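Putative N-acetylmuramoyl-L-alanine amidase (Neisseria meningitidis MC58, PDB 3CZX) probably cleaves, as a zinc-dependent hydrolase, the amide link between N-acetylmuramoyl residues and L-amino acids in cell-wall glycopeptides. Local coordinates at residues I36-L41 against C166-A170; N43-L47 against L177-V182. One frame throughout, in Å; residues are numbered along the deposited sequence.

Contact 1 of 2, residues I36-L41 against C166-A170; sequences IVASIL and CRAIA
Ala170 fits against Ile40 where helices 26-45 and 152-177 pack together beside the mixed sheet of the Amidase_3 domain: its CB lies 3.5 Å from Ile40 CG2, and Val37 and Leu41 add methyl groups around the same alanine. The axes of the two short segments approach to 8.5 Å and cross at -51°, with the chains running in broadly the same direction. A small residue at this point lets the backbones come close, and the CA atoms of Val37 and Ala170 are 5.2 Å apart. No hydrogen bond joins the segments, so the contact is held by apolar packing.

The tight side runs from Ile36 to Leu41. Ile36 CG2, set anti to its own backbone N, presses on Cys166 CB at 3.4 Å, closer than usual for two carbons. The next residue, Val37, uses both branches: CG2 touches Cys166 CB and Ile169 CG2, while CG1 leans on Ile169 CG2 and on CA and CB of Ala170. Ile40 CD1 sits 3.5 Å from Arg167 CA, and Leu41 ends the row with CD2 at 3.4 Å from the backbone O of Ala170.

Only the guanidinium end of Arg167 forms a looser, partly exposed side. Its chain bends at chi3 (-61°), which folds the guanidinium back across Ile40, and Ile40 CD1 lies over the centre of one face, 3.8 Å above the plane. The charge is satisfied elsewhere, through a salt bridge from NH1 to Asp44, and the side chain also packs on Thr54 of the second subunit.

Val37 and Leu41 rest on Leu8 of strand 6-10, next to the outermost strand 49-51, so helix 26-45 faces that strand here; through Ile169, helix 152-177 also touches Leu105 and Val109 of helix 99-113.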
loop_
_atom_site.group_PDB
_atom_site.type_symbol
_atom_site.label_atom_id
_atom_site.label_comp_id
_atom_site.label_asym_id
_atom_site.label_seq_id
_atom_site.Cartn_x
_atom_site.Cartn_y
_atom_site.Cartn_z
ATOM N N ILE A 36 1.671 -0.719 6.149
ATOM C CA ILE A 36 0.280 -1.164 6.339
ATOM C C ILE A 36 0.133 -1.721 7.742
ATOM O O ILE A 36 -0.821 -1.413 8.474
ATOM C CB ILE A 36 -0.167 -2.157 5.294
ATOM C CG1 ILE A 36 -0.121 -1.487 3.904
ATOM C CG2 ILE A 36 -1.546 -2.668 5.585
ATOM C CD1 ILE A 36 -0.315 -2.486 2.791
ATOM N N VAL A 37 1.053 -2.589 8.157
ATOM C CA VAL A 37 0.937 -3.128 9.495
ATOM C C VAL A 37 1.026 -2.025 10.531
ATOM O O VAL A 37 0.285 -2.056 11.503
ATOM C CB VAL A 37 1.992 -4.238 9.738
ATOM C CG1 VAL A 37 1.966 -4.729 11.211
ATOM C CG2 VAL A 37 1.770 -5.410 8.834
ATOM N N ALA A 38 1.922 -1.077 10.335
ATOM C CA ALA A 38 2.101 0.052 11.280
ATOM C C ALA A 38 0.817 0.862 11.364
ATOM O O ALA A 38 0.335 1.201 12.469
ATOM C CB ALA A 38 3.259 0.925 10.845
ATOM N N SER A 39 0.253 1.180 10.195
ATOM C CA SER A 39 -0.948 2.025 10.167
ATOM C C SER A 39 -2.142 1.384 10.899
ATOM O O SER A 39 -2.882 2.093 11.580
ATOM C CB SER A 39 -1.334 2.360 8.735
ATOM O OG SER A 39 -1.785 1.209 8.069
ATOM N N ILE A 40 -2.305 0.065 10.789
ATOM C CA ILE A 40 -3.402 -0.658 11.424
ATOM C C ILE A 40 -3.171 -0.728 12.936
ATOM O O ILE A 40 -4.102 -0.563 13.743
ATOM C CB ILE A 40 -3.605 -2.059 10.806
ATOM C CG1 ILE A 40 -4.063 -1.913 9.340
ATOM C CG2 ILE A 40 -4.636 -2.864 11.602
ATOM C CD1 ILE A 40 -4.193 -3.203 8.542
ATOM N N LEU A 41 -1.932 -0.988 13.348
ATOM C CA LEU A 41 -1.650 -1.030 14.785
ATOM C C LEU A 41 -1.949 0.335 15.416
ATOM O O LEU A 41 -2.525 0.408 16.505
ATOM C CB LEU A 41 -0.205 -1.484 15.031
ATOM C CG LEU A 41 0.105 -2.966 14.792
ATOM C CD1 LEU A 41 1.581 -3.182 14.776
ATOM C CD2 LEU A 41 -0.564 -3.908 15.823
ATOM N N CYS A 166 -1.643 -8.117 5.689
ATOM C CA CYS A 166 -1.037 -7.168 6.646
ATOM C C CYS A 166 -1.985 -6.879 7.797
ATOM O O CYS A 166 -1.533 -6.781 8.931
ATOM C CB CYS A 166 -0.554 -5.922 6.011
ATOM S SG CYS A 166 0.758 -6.178 4.786
ATOM N N ARG A 167 -3.297 -6.848 7.540
ATOM C CA ARG A 167 -4.281 -6.745 8.643
ATOM C C ARG A 167 -4.237 -7.957 9.558
ATOM O O ARG A 167 -4.271 -7.811 10.784
ATOM C CB ARG A 167 -5.706 -6.544 8.113
ATOM C CG ARG A 167 -6.714 -6.314 9.253
ATOM C CD ARG A 167 -8.059 -5.919 8.744
ATOM N NE ARG A 167 -8.003 -4.674 8.004
ATOM C CZ ARG A 167 -8.040 -3.448 8.516
ATOM N NH1 ARG A 167 -8.126 -3.252 9.814
ATOM N NH2 ARG A 167 -7.975 -2.401 7.708
ATOM N N ALA A 168 -4.147 -9.165 8.986
ATOM C CA ALA A 168 -3.985 -10.417 9.778
ATOM C C ALA A 168 -2.741 -10.305 10.690
ATOM O O ALA A 168 -2.773 -10.688 11.869
ATOM C CB ALA A 168 -3.881 -11.681 8.853
ATOM N N ILE A 169 -1.645 -9.773 10.144
ATOM C CA ILE A 169 -0.405 -9.650 10.923
ATOM C C ILE A 169 -0.616 -8.669 12.098
ATOM O O ILE A 169 -0.324 -8.981 13.262
ATOM C CB ILE A 169 0.784 -9.202 10.018
ATOM C CG1 ILE A 169 1.172 -10.319 9.038
ATOM C CG2 ILE A 169 2.022 -8.758 10.884
ATOM C CD1 ILE A 169 2.124 -9.848 7.875
ATOM N N ALA A 170 -1.146 -7.501 11.785
ATOM C CA ALA A 170 -1.428 -6.459 12.780
ATOM C C ALA A 170 -2.362 -7.029 13.858
ATOM O O ALA A 170 -2.136 -6.848 15.061
ATOM C CB ALA A 170 -2.034 -5.225 12.082
#

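Contact 2 of 2, residues N43-L47 against L177-V182; sequences NDYGL and LGAAKV
A Schellman motif at Gly178 ends helix 152-177 and releases the C-terminal tail, which then runs past the end of helix 26-45, where Gly46 likewise turns off with positive phi. The one direct hydrogen bond between the segments goes from Val182 N to Asp44 O, 2.8 Å long and nearly straight at 169°. That same carbonyl takes a CA-H...O contact from Lys181 and accepts a hydrogen bond from a water that also donates to Val182 O, so the water links the carbonyl oxygens of Asp44 and Val182 beside the direct bond.

Tyr45 has the largest share of the contact. Its ring meets the tail obliquely, with CE1 3.5 Å from Lys181 CG, and CD1 approaches the carbonyl oxygens of Ala179 and Ala180. The lysine chain, extended beyond CG, continues past the phenol, bringing CE within 3.6 Å of Tyr45 OH. Its ammonium lies alongside Asp44, but Lys181 NZ and Asp44 OD2 are 4.2 Å apart, beyond a salt bridge; a water that donates to OD2 accepts from NZ and spans the gap. A further water donates to both Tyr45 O and Ala180 O. On the inner side, both methyls of Leu47 lie 3.9 Å from Ala179 CB.

Polar ends find partners on helix 152-177, Asp44 with Arg167 and Tyr45 OH in a hydrogen bond to Asp171. Leu47 and Leu177 both pack on Ile6 of strand 6-10, and Ala174 of helix 152-177 touches Tyr45 and Leu47, placing the tail at the C-terminal ends of both helices, beside strand 6-10.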
loop_
_atom_site.group_PDB
_atom_site.type_symbol
_atom_site.label_atom_id
_atom_site.label_comp_id
_atom_site.label_asym_id
_atom_site.label_seq_id
_atom_site.Cartn_x
_atom_site.Cartn_y
_atom_site.Cartn_z
ATOM N N ASN A 43 -3.978 2.941 13.948
ATOM C CA ASN A 43 -5.424 3.284 13.763
ATOM C C ASN A 43 -6.420 2.481 14.522
ATOM O O ASN A 43 -7.312 3.046 15.181
ATOM C CB ASN A 43 -5.839 3.162 12.295
ATOM C CG ASN A 43 -5.062 4.068 11.402
ATOM O OD1 ASN A 43 -4.439 5.016 11.868
ATOM N ND2 ASN A 43 -5.093 3.786 10.092
ATOM N N ASP A 44 -6.346 1.162 14.401
ATOM C CA ASP A 44 -7.372 0.312 14.968
ATOM C C ASP A 44 -7.163 0.084 16.453
ATOM O O ASP A 44 -8.136 -0.180 17.186
ATOM C CB ASP A 44 -7.440 -1.054 14.258
ATOM C CG ASP A 44 -7.962 -0.963 12.860
ATOM O OD1 ASP A 44 -8.049 0.158 12.310
ATOM O OD2 ASP A 44 -8.301 -2.038 12.319
ATOM N N TYR A 45 -5.910 0.153 16.901
ATOM C CA TYR A 45 -5.579 -0.223 18.270
ATOM C C TYR A 45 -4.943 0.850 19.141
ATOM O O TYR A 45 -4.801 0.634 20.342
ATOM C CB TYR A 45 -4.661 -1.454 18.270
ATOM C CG TYR A 45 -5.284 -2.677 17.610
ATOM C CD1 TYR A 45 -6.048 -3.572 18.346
ATOM C CD2 TYR A 45 -5.074 -2.940 16.244
ATOM C CE1 TYR A 45 -6.606 -4.687 17.761
ATOM C CE2 TYR A 45 -5.624 -4.093 15.634
ATOM C CZ TYR A 45 -6.406 -4.950 16.405
ATOM O OH TYR A 45 -6.967 -6.109 15.904
ATOM N N GLY A 46 -4.558 1.980 18.569
ATOM C CA GLY A 46 -3.886 3.044 19.320
ATOM C C GLY A 46 -2.544 2.673 19.943
ATOM O O GLY A 46 -2.094 3.284 20.939
ATOM N N LEU A 47 -1.862 1.689 19.351
ATOM C CA LEU A 47 -0.609 1.179 19.879
ATOM C C LEU A 47 0.584 2.045 19.450
ATOM O O LEU A 47 0.527 2.768 18.441
ATOM C CB LEU A 47 -0.403 -0.287 19.420
ATOM C CG LEU A 47 -1.405 -1.239 20.070
ATOM C CD1 LEU A 47 -1.406 -2.644 19.431
ATOM C CD2 LEU A 47 -1.178 -1.361 21.579
ATOM N N LEU A 177 -0.505 -9.144 22.424
ATOM C CA LEU A 177 -0.272 -8.091 23.417
ATOM C C LEU A 177 -1.495 -7.874 24.312
ATOM O O LEU A 177 -1.411 -7.171 25.325
ATOM C CB LEU A 177 0.063 -6.782 22.724
ATOM C CG LEU A 177 1.367 -6.816 21.928
ATOM C CD1 LEU A 177 1.572 -5.517 21.181
ATOM C CD2 LEU A 177 2.535 -7.109 22.854
ATOM N N GLY A 178 -2.623 -8.467 23.943
ATOM C CA GLY A 178 -3.891 -8.287 24.648
ATOM C C GLY A 178 -4.534 -6.934 24.438
ATOM O O GLY A 178 -5.291 -6.461 25.306
ATOM N N ALA A 179 -4.253 -6.293 23.297
ATOM C CA ALA A 179 -4.817 -4.991 22.964
ATOM C C ALA A 179 -6.130 -5.151 22.245
ATOM O O ALA A 179 -6.207 -5.812 21.196
ATOM C CB ALA A 179 -3.856 -4.180 22.081
ATOM N N ALA A 180 -7.166 -4.522 22.793
ATOM C CA ALA A 180 -8.469 -4.527 22.154
ATOM C C ALA A 180 -8.552 -3.384 21.150
ATOM O O ALA A 180 -7.845 -2.372 21.289
ATOM C CB ALA A 180 -9.558 -4.399 23.202
ATOM N N LYS A 181 -9.397 -3.546 20.134
ATOM C CA LYS A 181 -9.622 -2.464 19.173
ATOM C C LYS A 181 -10.203 -1.235 19.869
ATOM O O LYS A 181 -10.965 -1.378 20.832
ATOM C CB LYS A 181 -10.529 -2.901 18.022
ATOM C CG LYS A 181 -9.921 -3.969 17.119
ATOM C CD LYS A 181 -10.611 -4.000 15.778
ATOM C CE LYS A 181 -10.366 -5.318 15.070
ATOM N NZ LYS A 181 -10.660 -5.193 13.636
ATOM N N VAL A 182 -9.800 -0.046 19.400
ATOM C CA VAL A 182 -10.300 1.240 19.897
ATOM C C VAL A 182 -11.161 1.897 18.814
ATOM O O VAL A 182 -11.982 1.222 18.156
ATOM C CB VAL A 182 -9.161 2.205 20.300
ATOM C CG1 VAL A 182 -8.264 1.593 21.388
ATOM C CG2 VAL A 182 -8.324 2.613 19.074
HETATM O O HOH W 1 -8.088 -4.705 12.115
HETATM O O HOH W 2 -10.758 0.237 15.999
HETATM O O HOH W 3 -10.689 -2.481 11.821
HETATM O O HOH W 4 -5.571 -1.171 22.204
#

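Both contacts join the same two parts of the fold, helix 26-45 and helix 152-177 with its tail, and their centres are 11 Å apart. Contact 1 is the buried crossing and contact 2 the surface contact farther toward the C-terminal ends of both helices. They meet directly: Arg167 NH1 of contact 1 forms a salt bridge with Asp44 OD2 of contact 2 at 2.8 Å. A probable hydrogen bond of 3.2 Å runs from Leu47 N to Leu41 O. The zinc ligands are His12, Glu26 and His78. Contact 1 is the nearer to this site, with the side chain of Ile169 about 11 Å from that of His78; contact 2 lies away from it.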